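Local coordinates for MMS19 nucleotide excision repair protein homolog (Mus musculus, PDB 6TBL) that probably serves as a key component of the cytosolic iron-sulfur protein assembly complex, which mediates iron-sulfur cluster incorporation into apoproteins of DNA metabolism, the chain being its C-terminal HEAT-repeat part, at residues A[71-74]-A[75-78]; A[114-117]-A[118-121]; A[48-51]-A[52-56]. All blocks are in the same frame, centred on the assembly; numbering follows the deposited sequence.

Overall arrangement
The chain is an all-helical stack of HEAT repeats from the C-terminal part of the protein, and the three contacts are local ones within single helices or at their ends. Along the chain, contact 3 on helix 47-57 comes first, contact 1 at the end of helix 63-76 follows, and contact 2 at the end of helix 104-118 is last. Contacts 1 and 3 belong to HEAT 3, contact 2 to HEAT 4. The centre of contact 1 lies about 11 Å from the centre of each of the others, and it touches both. Contacts 2 and 3 are about 17 Å apart between centres and do not touch. Contact 1 thus lies in the packing that carries one repeat over to the next.

Contact 1. Residues A[71-74]-A[75-78]; sequences QCMH and ALTR. With K (potassium ion), chain G.
Residues 71-78 form the C-terminal end of helix 63-76 in the HEAT 3 repeat, where His74 and Thr77 meet as the helix gives way to the turn that carries a potassium site. The change shows in the backbone bonds. Ala75 N donates to Gln71 O at 2.9 Å and Leu76 N to Cys72 O, the i to i+4 spacing of an alpha helix. Thr77 N then reaches only three residues back, to His74 O at 3.2 Å, and Arg78 N does the same to Ala75 O, so the chain tightens as it leaves the helix.

His74 O is gripped twice by one residue, for Thr77 OG1 also donates to it at 2.6 Å. The hydroxyl comes in nearly head-on, with a C=O...OG1 angle of 168°, whereas Thr77 N sits well above the carbonyl plane. This placement follows from the first torsion of Thr77 (chi1 64°), which sets OG1 between its own backbone N and carbonyl carbon. The same torsion puts CG2 beside the backbone N, 3.5 Å from His74 O and against the indole of Trp117, which belongs to helix 104-118.

On the buried side, Met73 bends at chi2 (-61°), which brings SD obliquely across the leucine, 3.9 Å from Leu76 CD1. Ala75 and Leu76 face helix 22-38, touching Leu37 and Leu36. Met73 O accepts a hydrogen bond from Trp117 NE1, tying this helix end to helix 104-118.

The turn offers its own carbonyl to the metal. Leu79 O and Thr81 OG1 also bind the potassium ion, and Thr77 O binds it at 2.8 Å.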
loop_
_atom_site.group_PDB
_atom_site.type_symbol
_atom_site.label_atom_id
_atom_site.label_comp_id
_atom_site.label_asym_id
_atom_site.label_seq_id
_atom_site.Cartn_x
_atom_site.Cartn_y
_atom_site.Cartn_z
ATOM N N GLN A 71 1.599 -28.522 -8.789
ATOM C CA GLN A 71 2.505 -29.384 -8.037
ATOM C C GLN A 71 3.909 -29.362 -8.623
ATOM O O GLN A 71 4.890 -29.503 -7.884
ATOM C CB GLN A 71 1.963 -30.812 -7.998
ATOM C CG GLN A 71 0.659 -30.958 -7.236
ATOM C CD GLN A 71 0.140 -32.382 -7.231
ATOM O OE1 GLN A 71 0.750 -33.282 -7.807
ATOM N NE2 GLN A 71 -0.993 -32.593 -6.576
ATOM N N CYS A 72 4.028 -29.191 -9.941
ATOM C CA CYS A 72 5.344 -29.020 -10.544
ATOM C C CYS A 72 5.925 -27.651 -10.213
ATOM O O CYS A 72 7.139 -27.517 -10.015
ATOM C CB CYS A 72 5.255 -29.220 -12.054
ATOM S SG CYS A 72 5.160 -30.947 -12.560
ATOM N N MET A 73 5.074 -26.621 -10.163
ATOM C CA MET A 73 5.530 -25.303 -9.733
ATOM C C MET A 73 6.083 -25.358 -8.317
ATOM O O MET A 73 7.065 -24.679 -7.997
ATOM C CB MET A 73 4.385 -24.298 -9.819
ATOM C CG MET A 73 3.991 -23.933 -11.230
ATOM S SD MET A 73 5.363 -23.165 -12.109
ATOM C CE MET A 73 5.680 -21.747 -11.065
ATOM N N HIS A 74 5.459 -26.161 -7.454
ATOM C CA HIS A 74 6.009 -26.391 -6.126
ATOM C C HIS A 74 7.327 -27.152 -6.209
ATOM O O HIS A 74 8.302 -26.794 -5.538
ATOM C CB HIS A 74 4.995 -27.153 -5.274
ATOM C CG HIS A 74 5.431 -27.377 -3.860
ATOM N ND1 HIS A 74 6.244 -28.427 -3.489
ATOM C CD2 HIS A 74 5.154 -26.695 -2.723
ATOM C CE1 HIS A 74 6.455 -28.377 -2.185
ATOM N NE2 HIS A 74 5.805 -27.336 -1.697
ATOM N N ALA A 75 7.380 -28.195 -7.043
ATOM C CA ALA A 75 8.589 -28.997 -7.167
ATOM C C ALA A 75 9.738 -28.222 -7.795
ATOM O O ALA A 75 10.899 -28.591 -7.593
ATOM C CB ALA A 75 8.302 -30.260 -7.981
ATOM N N LEU A 76 9.440 -27.162 -8.553
ATOM C CA LEU A 76 10.499 -26.342 -9.131
ATOM C C LEU A 76 11.379 -25.714 -8.059
ATOM O O LEU A 76 12.566 -25.469 -8.299
ATOM C CB LEU A 76 9.897 -25.249 -10.015
ATOM C CG LEU A 76 9.692 -25.566 -11.494
ATOM C CD1 LEU A 76 9.110 -24.358 -12.207
ATOM C CD2 LEU A 76 11.008 -25.971 -12.127
ATOM N N THR A 77 10.824 -25.449 -6.875
ATOM C CA THR A 77 11.590 -24.802 -5.817
ATOM C C THR A 77 12.724 -25.669 -5.282
ATOM O O THR A 77 13.512 -25.179 -4.464
ATOM C CB THR A 77 10.660 -24.393 -4.672
ATOM O OG1 THR A 77 10.087 -25.563 -4.079
ATOM C CG2 THR A 77 9.541 -23.502 -5.193
ATOM N N ARG A 78 12.832 -26.927 -5.718
ATOM C CA ARG A 78 13.961 -27.766 -5.330
ATOM C C ARG A 78 15.208 -27.478 -6.155
ATOM O O ARG A 78 16.310 -27.860 -5.746
ATOM C CB ARG A 78 13.586 -29.247 -5.451
ATOM C CG ARG A 78 14.588 -30.196 -4.808
ATOM C CD ARG A 78 13.898 -31.403 -4.205
ATOM N NE ARG A 78 12.937 -31.017 -3.175
ATOM C CZ ARG A 78 12.274 -31.881 -2.414
ATOM N NH1 ARG A 78 12.470 -33.183 -2.568
ATOM N NH2 ARG A 78 11.417 -31.445 -1.501
HETATM K K K G . 15.929 -24.116 -3.442
#

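Contact 2. Residues A[114-117]-A[118-121]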
loop_
_atom_site.group_PDB
_atom_site.type_symbol
_atom_site.label_atom_id
_atom_site.label_comp_id
_atom_site.label_asym_id
_atom_site.label_seq_id
_atom_site.Cartn_x
_atom_site.Cartn_y
_atom_site.Cartn_z
ATOM N N ARG A 114 2.834 -21.250 -4.260
ATOM C CA ARG A 114 3.204 -19.849 -4.093
ATOM C C ARG A 114 3.931 -19.622 -2.773
ATOM O O ARG A 114 4.854 -18.801 -2.702
ATOM C CB ARG A 114 1.956 -18.970 -4.186
ATOM C CG ARG A 114 2.216 -17.476 -4.319
ATOM C CD ARG A 114 0.915 -16.776 -4.675
ATOM N NE ARG A 114 1.092 -15.388 -5.092
ATOM C CZ ARG A 114 0.711 -14.338 -4.373
ATOM N NH1 ARG A 114 0.131 -14.513 -3.193
ATOM N NH2 ARG A 114 0.907 -13.112 -4.835
ATOM N N GLY A 115 3.534 -20.345 -1.721
ATOM C CA GLY A 115 4.181 -20.176 -0.430
ATOM C C GLY A 115 5.650 -20.546 -0.447
ATOM O O GLY A 115 6.458 -19.929 0.252
ATOM N N GLU A 116 6.020 -21.548 -1.246
ATOM C CA GLU A 116 7.421 -21.932 -1.352
ATOM C C GLU A 116 8.214 -20.964 -2.216
ATOM O O GLU A 116 9.434 -20.851 -2.046
ATOM C CB GLU A 116 7.539 -23.353 -1.901
ATOM C CG GLU A 116 7.097 -24.410 -0.911
ATOM C CD GLU A 116 7.947 -24.419 0.345
ATOM O OE1 GLU A 116 9.183 -24.290 0.226
ATOM O OE2 GLU A 116 7.377 -24.541 1.451
ATOM N N TRP A 117 7.554 -20.269 -3.144
ATOM C CA TRP A 117 8.243 -19.261 -3.938
ATOM C C TRP A 117 8.471 -17.970 -3.166
ATOM O O TRP A 117 9.329 -17.173 -3.560
ATOM C CB TRP A 117 7.465 -18.978 -5.225
ATOM C CG TRP A 117 7.703 -20.010 -6.285
ATOM C CD1 TRP A 117 7.100 -21.229 -6.394
ATOM C CD2 TRP A 117 8.620 -19.919 -7.384
ATOM N NE1 TRP A 117 7.577 -21.898 -7.493
ATOM C CE2 TRP A 117 8.511 -21.115 -8.120
ATOM C CE3 TRP A 117 9.515 -18.936 -7.822
ATOM C CZ2 TRP A 117 9.265 -21.359 -9.265
ATOM C CZ3 TRP A 117 10.264 -19.181 -8.960
ATOM C CH2 TRP A 117 10.134 -20.382 -9.668
ATOM N N PHE A 118 7.731 -17.749 -2.076
ATOM C CA PHE A 118 8.017 -16.611 -1.208
ATOM C C PHE A 118 9.293 -16.823 -0.406
ATOM O O PHE A 118 9.946 -15.849 -0.015
ATOM C CB PHE A 118 6.844 -16.356 -0.260
ATOM C CG PHE A 118 5.771 -15.476 -0.835
ATOM C CD1 PHE A 118 5.929 -14.103 -0.865
ATOM C CD2 PHE A 118 4.599 -16.021 -1.330
ATOM C CE1 PHE A 118 4.944 -13.293 -1.388
ATOM C CE2 PHE A 118 3.608 -15.214 -1.856
ATOM C CZ PHE A 118 3.780 -13.850 -1.881
ATOM N N LEU A 119 9.668 -18.077 -0.158
ATOM C CA LEU A 119 10.803 -18.401 0.691
ATOM C C LEU A 119 12.118 -18.506 -0.068
ATOM O O LEU A 119 13.127 -18.891 0.529
ATOM C CB LEU A 119 10.545 -19.722 1.427
ATOM C CG LEU A 119 9.238 -19.843 2.208
ATOM C CD1 LEU A 119 9.061 -21.262 2.725
ATOM C CD2 LEU A 119 9.209 -18.843 3.348
ATOM N N LEU A 120 12.139 -18.195 -1.363
ATOM C CA LEU A 120 13.382 -18.322 -2.117
ATOM C C LEU A 120 14.392 -17.263 -1.690
ATOM O O LEU A 120 15.530 -17.586 -1.332
ATOM C CB LEU A 120 13.097 -18.245 -3.615
ATOM C CG LEU A 120 12.437 -19.495 -4.199
ATOM C CD1 LEU A 120 12.180 -19.311 -5.679
ATOM C CD2 LEU A 120 13.302 -20.726 -3.954
ATOM N N GLY A 121 13.994 -15.995 -1.717
ATOM C CA GLY A 121 14.802 -14.942 -1.134
ATOM C C GLY A 121 14.505 -14.779 0.344
ATOM O O GLY A 121 13.962 -13.755 0.772
#
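Arg114 O takes two backbone donors at the end of helix 104-118: Phe118 N at 3.1 Å, tilted 18° from the carbonyl plane, and, more weakly, Trp117 N. Phe118 N also makes a weak bond to Gly115 O, and Leu119 N another to Glu116 O, so the spacing shortens from four residues to three as the helix ends.

The aromatic ring of Phe118 stands edge-on to the guanidinium of Arg114. The two planes are 88° apart, and Phe118 CE2 lies 3.7 Å above the guanidinium plane, off toward its rim; Arg114 NH1 in turn lies in the plane of the ring, at its edge. With CG anti to the backbone N (chi1 -168°), Arg114 CG comes to 3.6 Å from Phe118 CE2, and the chain, extended from there to NE, takes the guanidinium along to the ring edge. NE donates to Ile92 O, and NH1 to the backbone of another protein's chain. With an alanine here, Ile92 O and that neighbouring backbone would probably lose this donor, and the Phe118 ring edge would lose the flat group it stands against.

Beyond the helix end, Leu120 lies alongside Trp117, pointing the same way, with its CD1 3.4 Å from Trp117 CE3. Leu120 also packs on Leu84 and Leu85, and Trp117 on Val91, all of helix 81-94, while Trp117 reaches Leu76 of helix 63-76.

Contact 3. Residues A[48-51]-A[52-56]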
loop_
_atom_site.group_PDB
_atom_site.type_symbol
_atom_site.label_atom_id
_atom_site.label_comp_id
_atom_site.label_asym_id
_atom_site.label_seq_id
_atom_site.Cartn_x
_atom_site.Cartn_y
_atom_site.Cartn_z
ATOM N N ASP A 48 13.452 -21.846 -17.894
ATOM C CA ASP A 48 12.612 -20.871 -18.581
ATOM C C ASP A 48 11.413 -21.536 -19.240
ATOM O O ASP A 48 10.282 -21.046 -19.126
ATOM C CB ASP A 48 13.430 -20.101 -19.615
ATOM C CG ASP A 48 12.714 -18.862 -20.107
ATOM O OD1 ASP A 48 12.811 -17.810 -19.435
ATOM O OD2 ASP A 48 12.043 -18.941 -21.157
ATOM N N THR A 49 11.632 -22.662 -19.922
ATOM C CA THR A 49 10.514 -23.360 -20.543
ATOM C C THR A 49 9.690 -24.138 -19.521
ATOM O O THR A 49 8.489 -24.348 -19.733
ATOM C CB THR A 49 11.019 -24.286 -21.655
ATOM O OG1 THR A 49 9.909 -24.923 -22.296
ATOM C CG2 THR A 49 11.958 -25.343 -21.100
ATOM N N LEU A 50 10.299 -24.562 -18.412
ATOM C CA LEU A 50 9.530 -25.211 -17.354
ATOM C C LEU A 50 8.582 -24.220 -16.689
ATOM O O LEU A 50 7.386 -24.498 -16.536
ATOM C CB LEU A 50 10.469 -25.840 -16.321
ATOM C CG LEU A 50 11.215 -27.110 -16.747
ATOM C CD1 LEU A 50 12.299 -27.474 -15.737
ATOM C CD2 LEU A 50 10.260 -28.278 -16.956
ATOM N N VAL A 51 9.100 -23.055 -16.298
ATOM C CA VAL A 51 8.265 -22.034 -15.667
ATOM C C VAL A 51 7.149 -21.603 -16.610
ATOM O O VAL A 51 5.981 -21.504 -16.215
ATOM C CB VAL A 51 9.124 -20.835 -15.226
ATOM C CG1 VAL A 51 8.241 -19.684 -14.785
ATOM C CG2 VAL A 51 10.063 -21.240 -14.107
ATOM N N THR A 52 7.493 -21.351 -17.874
ATOM C CA THR A 52 6.506 -20.864 -18.832
ATOM C C THR A 52 5.363 -21.857 -19.006
ATOM O O THR A 52 4.188 -21.504 -18.845
ATOM C CB THR A 52 7.179 -20.583 -20.176
ATOM O OG1 THR A 52 8.350 -19.784 -19.968
ATOM C CG2 THR A 52 6.229 -19.841 -21.102
ATOM N N LYS A 53 5.693 -23.112 -19.321
ATOM C CA LYS A 53 4.661 -24.088 -19.658
ATOM C C LYS A 53 3.851 -24.503 -18.437
ATOM O O LYS A 53 2.638 -24.722 -18.540
ATOM C CB LYS A 53 5.291 -25.308 -20.327
ATOM C CG LYS A 53 5.745 -25.046 -21.747
ATOM C CD LYS A 53 4.602 -24.479 -22.573
ATOM C CE LYS A 53 5.072 -24.039 -23.946
ATOM N NZ LYS A 53 3.969 -23.402 -24.713
ATOM N N PHE A 54 4.499 -24.624 -17.275
ATOM C CA PHE A 54 3.763 -24.966 -16.062
ATOM C C PHE A 54 2.708 -23.915 -15.744
ATOM O O PHE A 54 1.580 -24.251 -15.364
ATOM C CB PHE A 54 4.723 -25.131 -14.882
ATOM C CG PHE A 54 5.569 -26.373 -14.947
ATOM C CD1 PHE A 54 5.286 -27.381 -15.854
ATOM C CD2 PHE A 54 6.645 -26.533 -14.089
ATOM C CE1 PHE A 54 6.066 -28.520 -15.908
ATOM C CE2 PHE A 54 7.429 -27.670 -14.139
ATOM C CZ PHE A 54 7.138 -28.666 -15.047
ATOM N N LEU A 55 3.054 -22.634 -15.904
ATOM C CA LEU A 55 2.090 -21.572 -15.634
ATOM C C LEU A 55 0.921 -21.623 -16.609
ATOM O O LEU A 55 -0.234 -21.429 -16.210
ATOM C CB LEU A 55 2.780 -20.209 -15.688
ATOM C CG LEU A 55 3.785 -19.914 -14.574
ATOM C CD1 LEU A 55 4.492 -18.591 -14.822
ATOM C CD2 LEU A 55 3.093 -19.912 -13.217
ATOM N N ASN A 56 1.195 -21.884 -17.889
ATOM C CA ASN A 56 0.113 -22.007 -18.860
ATOM C C ASN A 56 -0.817 -23.158 -18.504
ATOM O O ASN A 56 -2.044 -23.021 -18.575
ATOM C CB ASN A 56 0.681 -22.195 -20.265
ATOM C CG ASN A 56 1.397 -20.965 -20.772
ATOM O OD1 ASN A 56 0.772 -20.038 -21.288
ATOM N ND2 ASN A 56 2.716 -20.946 -20.624
#
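The Phe54 ring carries Leu50 O over one face, the oxygen 3.1 Å from Phe54 CG. Leu50 runs side by side with the phenylalanine, pointing the same way, and its CD2 lies 3.7 Å from Phe54 CZ. From other helices, Leu29, Leu32 and Leu36 of helix 22-38 and Cys72, Met73 and Leu76 of helix 63-76 also touch Phe54. Its chi1 of -72° sets CG beside the backbone N, and chi2 of -12° turns a ring face to Leu50 O.

The same oxygen is used by the backbone: Phe54 N donates to Leu50 O at 3.0 Å. Lys53 N to Thr49 O and Leu55 N to Val51 O follow the same i to i+4 pattern, with N-H...O angles of 160° or more, evidence for a regular helix. This is helix 47-57 of the HEAT 3 repeat, whose apolar residues pack on three other helices of the stack. Val51 and Leu55 form a second pair, one residue on, CG1 of the valine 3.9 Å from CD1 of the leucine; they reach Val91 and Ala94 of helix 81-94 respectively.

On the solvent side, Asp48 O accepts from both Thr52 N, at 3.1 Å, and Thr52 OG1. The hydroxyl bond refines very short, so its length is doubtful at this resolution. Lys53 lays its CB 3.4 Å from Thr49 O before its chain leads away, and the carboxylate of Asp48 takes a hydrogen bond through OD1 from Tyr87 OH.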